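Local coordinates for DUF3845 domain-containing protein (Bacteroides thetaiotaomicron VPI-5482, PDB 3GF6) that is of unknown function but is a bacterial lipoprotein with an all-beta fold, its family grouped with the C1q/TNF-like clan, at residues Y103-Q106 / K111-V114; A139-P144 / F150-M155. One frame throughout, in Å; residues are numbered along the deposited sequence. Where two conformers were deposited one is given.

Interaction 1: Y103-Q106 / K111-V114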
loop_
_atom_site.group_PDB
_atom_site.type_symbol
_atom_site.label_atom_id
_atom_site.label_comp_id
_atom_site.label_asym_id
_atom_site.label_seq_id
_atom_site.Cartn_x
_atom_site.Cartn_y
_atom_site.Cartn_z
ATOM N N TYR A 103 -10.150 5.875 -1.131
ATOM C CA TYR A 103 -11.338 6.492 -1.729
ATOM C C TYR A 103 -12.587 5.771 -1.261
ATOM O O TYR A 103 -12.563 4.558 -1.107
ATOM C CB TYR A 103 -11.259 6.435 -3.254
ATOM C CG TYR A 103 -12.317 7.235 -3.957
ATOM C CD1 TYR A 103 -13.485 6.635 -4.383
ATOM C CD2 TYR A 103 -12.137 8.585 -4.239
ATOM C CE1 TYR A 103 -14.459 7.340 -5.034
ATOM C CE2 TYR A 103 -13.155 9.312 -4.924
ATOM C CZ TYR A 103 -14.281 8.665 -5.331
ATOM O OH TYR A 103 -15.302 9.331 -5.984
ATOM N N THR A 104 -13.672 6.518 -1.083
ATOM C CA THR A 104 -14.983 5.978 -0.655
ATOM C C THR A 104 -16.030 6.213 -1.722
ATOM O O THR A 104 -16.247 7.346 -2.144
ATOM C CB THR A 104 -15.419 6.609 0.698
ATOM O OG1 THR A 104 -14.438 6.260 1.663
ATOM C CG2 THR A 104 -16.794 6.092 1.218
ATOM N N SER A 105 -16.642 5.131 -2.212
ATOM C CA SER A 105 -17.721 5.211 -3.154
ATOM C C SER A 105 -19.052 5.487 -2.458
ATOM O O SER A 105 -19.291 5.070 -1.295
ATOM C CB SER A 105 -17.853 3.904 -3.939
ATOM O OG SER A 105 -18.832 4.028 -4.955
ATOM N N GLN A 106 -19.910 6.195 -3.186
ATOM C CA GLN A 106 -21.271 6.496 -2.736
ATOM C C GLN A 106 -22.351 5.928 -3.680
ATOM O O GLN A 106 -23.549 6.187 -3.480
ATOM C CB GLN A 106 -21.439 8.029 -2.558
ATOM C CG GLN A 106 -20.485 8.667 -1.541
ATOM C CD GLN A 106 -20.674 8.190 -0.123
ATOM O OE1 GLN A 106 -21.679 7.527 0.214
ATOM N NE2 GLN A 106 -19.717 8.525 0.734
ATOM N N LYS A 111 -18.888 1.610 -11.859
ATOM C CA LYS A 111 -17.790 0.732 -12.250
ATOM C C LYS A 111 -16.544 1.599 -12.343
ATOM O O LYS A 111 -16.591 2.709 -12.905
ATOM C CB LYS A 111 -18.075 0.072 -13.609
ATOM C CG LYS A 111 -19.184 -1.002 -13.587
ATOM C CD LYS A 111 -18.797 -2.185 -12.682
ATOM C CE LYS A 111 -19.856 -3.302 -12.674
ATOM N NZ LYS A 111 -21.182 -2.913 -12.089
ATOM N N TYR A 112 -15.435 1.094 -11.821
ATOM C CA TYR A 112 -14.243 1.897 -11.652
ATOM C C TYR A 112 -13.034 1.336 -12.383
ATOM O O TYR A 112 -12.884 0.117 -12.518
ATOM C CB TYR A 112 -13.897 2.014 -10.168
ATOM C CG TYR A 112 -14.849 2.809 -9.321
ATOM C CD1 TYR A 112 -14.815 4.195 -9.331
ATOM C CD2 TYR A 112 -15.798 2.171 -8.499
ATOM C CE1 TYR A 112 -15.680 4.957 -8.516
ATOM C CE2 TYR A 112 -16.653 2.892 -7.672
ATOM C CZ TYR A 112 -16.598 4.309 -7.696
ATOM O OH TYR A 112 -17.435 5.063 -6.911
ATOM N N ALA A 113 -12.148 2.245 -12.820
ATOM C CA ALA A 113 -10.857 1.872 -13.387
ATOM C C ALA A 113 -9.790 2.618 -12.626
ATOM O O ALA A 113 -10.000 3.769 -12.230
ATOM C CB ALA A 113 -10.794 2.224 -14.892
ATOM N N VAL A 114 -8.646 1.970 -12.414
ATOM C CA VAL A 114 -7.530 2.532 -11.672
ATOM C C VAL A 114 -6.278 2.509 -12.543
ATOM O O VAL A 114 -5.985 1.514 -13.203
ATOM C CB VAL A 114 -7.263 1.733 -10.332
ATOM C CG1 VAL A 114 -5.953 2.134 -9.660
ATOM C CG2 VAL A 114 -8.424 1.950 -9.346
HETATM O O HOH W 1 -17.294 7.802 -7.329
#

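Interaction 2: A139-P144 / F150-M155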
loop_
_atom_site.group_PDB
_atom_site.type_symbol
_atom_site.label_atom_id
_atom_site.label_comp_id
_atom_site.label_asym_id
_atom_site.label_seq_id
_atom_site.Cartn_x
_atom_site.Cartn_y
_atom_site.Cartn_z
ATOM N N ALA A 139 -7.214 -3.133 -3.044
ATOM C CA ALA A 139 -8.278 -4.044 -2.644
ATOM C C ALA A 139 -9.507 -3.286 -2.164
ATOM O O ALA A 139 -9.409 -2.134 -1.733
ATOM C CB ALA A 139 -7.777 -4.987 -1.531
ATOM N N SER A 140 -10.655 -3.947 -2.214
ATOM C CA SER A 140 -11.890 -3.408 -1.624
ATOM C C SER A 140 -12.091 -3.829 -0.153
ATOM O O SER A 140 -13.114 -3.530 0.401
ATOM C CB SER A 140 -13.085 -3.782 -2.492
ATOM O OG SER A 140 -13.323 -5.166 -2.367
ATOM N N LEU A 141 -11.131 -4.572 0.433
ATOM C CA LEU A 141 -11.074 -4.915 1.861
ATOM C C LEU A 141 -9.692 -4.546 2.396
ATOM O O LEU A 141 -8.742 -4.468 1.614
ATOM C CB LEU A 141 -11.300 -6.410 2.065
ATOM C CG LEU A 141 -12.670 -6.914 1.589
ATOM C CD1 LEU A 141 -12.720 -8.431 1.680
ATOM C CD2 LEU A 141 -13.808 -6.247 2.417
ATOM N N PHE A 142 -9.600 -4.335 3.705
ATOM C CA PHE A 142 -8.337 -4.082 4.378
ATOM C C PHE A 142 -7.719 -5.382 4.888
ATOM O O PHE A 142 -8.331 -6.099 5.666
ATOM C CB PHE A 142 -8.539 -3.074 5.541
ATOM C CG PHE A 142 -7.267 -2.637 6.167
ATOM C CD1 PHE A 142 -6.638 -3.404 7.124
ATOM C CD2 PHE A 142 -6.618 -1.471 5.699
ATOM C CE1 PHE A 142 -5.394 -3.012 7.654
ATOM C CE2 PHE A 142 -5.388 -1.061 6.231
ATOM C CZ PHE A 142 -4.780 -1.838 7.210
ATOM N N GLN A 143 -6.490 -5.653 4.454
ATOM C CA GLN A 143 -5.717 -6.847 4.820
ATOM C C GLN A 143 -6.517 -8.175 4.791
ATOM O O GLN A 143 -6.445 -8.953 5.729
ATOM C CB GLN A 143 -5.009 -6.653 6.163
ATOM C CG GLN A 143 -3.708 -7.470 6.286
ATOM C CD GLN A 143 -3.011 -7.361 7.612
ATOM O OE1 GLN A 143 -3.612 -7.025 8.651
ATOM N NE2 GLN A 143 -1.754 -7.627 7.598
ATOM N N PRO A 144 -7.265 -8.450 3.689
ATOM C CA PRO A 144 -7.897 -9.770 3.616
ATOM C C PRO A 144 -6.817 -10.838 3.498
ATOM O O PRO A 144 -5.833 -10.637 2.787
ATOM C CB PRO A 144 -8.710 -9.699 2.317
ATOM C CG PRO A 144 -7.921 -8.724 1.445
ATOM C CD PRO A 144 -7.445 -7.676 2.441
ATOM N N PHE A 150 -9.272 -13.901 -2.289
ATOM C CA PHE A 150 -10.351 -12.907 -2.307
ATOM C C PHE A 150 -10.442 -12.220 -3.674
ATOM O O PHE A 150 -9.484 -11.580 -4.108
ATOM C CB PHE A 150 -10.114 -11.833 -1.241
ATOM C CG PHE A 150 -10.277 -12.309 0.158
ATOM C CD1 PHE A 150 -9.267 -13.046 0.784
ATOM C CD2 PHE A 150 -11.421 -11.999 0.885
ATOM C CE1 PHE A 150 -9.400 -13.492 2.103
ATOM C CE2 PHE A 150 -11.569 -12.436 2.206
ATOM C CZ PHE A 150 -10.557 -13.178 2.818
ATOM N N PRO A 151 -11.607 -12.289 -4.330
ATOM C CA PRO A 151 -11.835 -11.457 -5.538
ATOM C C PRO A 151 -11.817 -9.954 -5.220
ATOM O O PRO A 151 -11.629 -9.137 -6.110
ATOM C CB PRO A 151 -13.230 -11.864 -6.012
ATOM C CG PRO A 151 -13.834 -12.650 -4.896
ATOM C CD PRO A 151 -12.793 -13.070 -3.931
ATOM N N GLU A 152 -11.925 -9.617 -3.941
ATOM C CA GLU A 152 -11.796 -8.232 -3.481
ATOM C C GLU A 152 -10.386 -7.657 -3.588
ATOM O O GLU A 152 -10.180 -6.429 -3.481
ATOM C CB GLU A 152 -12.245 -8.141 -2.020
ATOM C CG GLU A 152 -13.740 -8.329 -1.805
ATOM C CD GLU A 152 -14.221 -9.755 -1.711
ATOM O OE1 GLU A 152 -13.385 -10.696 -1.682
ATOM O OE2 GLU A 152 -15.473 -9.902 -1.641
ATOM N N VAL A 153 -9.416 -8.535 -3.770
ATOM C CA VAL A 153 -8.032 -8.121 -3.998
ATOM C C VAL A 153 -7.814 -7.891 -5.488
ATOM O O VAL A 153 -7.925 -8.820 -6.315
ATOM C CB VAL A 153 -7.032 -9.135 -3.407
ATOM C CG1 VAL A 153 -5.616 -8.818 -3.857
ATOM C CG2 VAL A 153 -7.065 -9.056 -1.886
ATOM N N PHE A 154 -7.535 -6.631 -5.825
ATOM C CA PHE A 154 -7.407 -6.191 -7.227
ATOM C C PHE A 154 -5.945 -6.271 -7.707
ATOM O O PHE A 154 -5.670 -6.613 -8.856
ATOM C CB PHE A 154 -7.953 -4.761 -7.409
ATOM C CG PHE A 154 -9.410 -4.594 -7.005
ATOM C CD1 PHE A 154 -10.340 -5.605 -7.206
ATOM C CD2 PHE A 154 -9.826 -3.428 -6.343
ATOM C CE1 PHE A 154 -11.672 -5.442 -6.806
ATOM C CE2 PHE A 154 -11.142 -3.272 -5.938
ATOM C CZ PHE A 154 -12.060 -4.275 -6.169
HETATM N N MSE A 155 -5.015 -5.935 -6.804
HETATM C CA MSE A 155 -3.591 -5.957 -7.095
HETATM C C MSE A 155 -2.882 -6.360 -5.827
HETATM O O MSE A 155 -3.128 -5.818 -4.737
HETATM C CB MSE A 155 -3.048 -4.595 -7.563
HETATM C CG MSE A 155 -1.625 -4.639 -8.136
HETATM SE SE MSE A 155 -0.653 -2.974 -7.892
HETATM C CE MSE A 155 -0.343 -3.033 -5.948
#

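Interaction 1: Y103-Q106 / K111-V114
Y103 and S105 meet the side chain of Y112 where the chain passes from one antiparallel sheet of this all-beta fold to the other. Strand 103-104 belongs to the first sheet and strand 112-123 to the second. The backbones stay well apart: the nearest CA atoms, those of S105 and Y112, are 9.8 Å from each other. The gap is spanned by side chains and one water, and the two segments bury about 117 Å² in all. Y103 comes first. Its CG lies anti to the backbone N (chi1 -171°), which places the ring edge beside Y112 OH. The two tyrosine side chains cross at about a right angle. Y112 OH is 4.2 Å from Y103 CE1, and the ring carbons Y103 CE1 and Y112 CE1 are 4.4 Å apart. A water ties the two phenols together. It is 2.8 Å from Y103 OH and 2.8 Å from Y112 OH, and it lies in the plane of both rings. Next along the chain, S105 is buried and supplies the direct bond. Its OG is 2.6 Å from Y112 OH, and either hydroxyl could be the donor. S105 OG also makes a weak hydrogen bond to D107 N, in the loop that follows. The Y112 ring stacks on F185 and touches L217 and E219. These neighbours pack round the ring whose OH reaches S105. A phenylalanine in place of Y112 would probably leave S105 OG without this buried partner and the water with one tether fewer. The phenol oxygen of Y112 takes part in two hydrogen bonds, one with the water and one with S105 OG, which lies at the edge of the Y112 ring and in its plane.

Interaction 2: A139-P144 / F150-M155
A classic beta bulge interrupts the antiparallel pairing of strands 129-139 and 153-158 near its end: F154 and M155 both face L138. Just beyond it, A139 and V153 form a non-hydrogen-bonded pair with CA atoms 4.3 Å apart. Their side chains lie on the same face of the sheet. The next link is a backbone hydrogen bond from S140 N to E152 O, 2.8 Å long with an angle of 163° at the hydrogen. The same E152 O receives a CA-H...O contact from A139 CA and also lies above the centre of the F154 ring. A type I turn from F150 to V153 brings E152 round to this position. R17 adds weak hydrogen bonds to F150 O and V153 O. S140 OG takes the position between its backbone N and carbonyl carbon (chi1 71°). From there it lies against the aliphatic part of E152, 3.2 Å from E152 CB. S140 CB meets the F154 ring at CZ, 3.8 Å away. L141 reaches E152 with a methyl group: L141 CD1 is 3.6 Å from E152 CG, and the two side chains cross obliquely. That methyl also touches F150. The E152 chain bends at chi2, and its OE1 comes to the edge of the F150 ring, in the ring plane. Further along the loop, P144 closes the contact against two residues. P144 CG presses on V153 CG2 at 3.5 Å, tighter than usual for two carbons. The proline also makes a CH-pi contact with F150: P144 CB stands over one face of the aromatic ring, 3.6 Å from its centroid and only 6° off the ring normal.

How the interactions relate
Followed from the N terminus, the two contacts come in series, and neither encloses the other. Interaction 1 closes the short loop that carries the chain from strand 103-104 in one sheet to strand 112-123 in the other. The chain then returns to the first sheet as strand 129-139. Interaction 2 closes the loop after it, which leads into strand 153-158 of the same sheet. Strand 187-198 pairs with both 103-104 and 129-139, so it joins the two regions. The centres are 14 Å apart and the nearest atoms about 6 Å. F185 meets side chains of both contacts, Y103 and Y112 in one and S140 in the other.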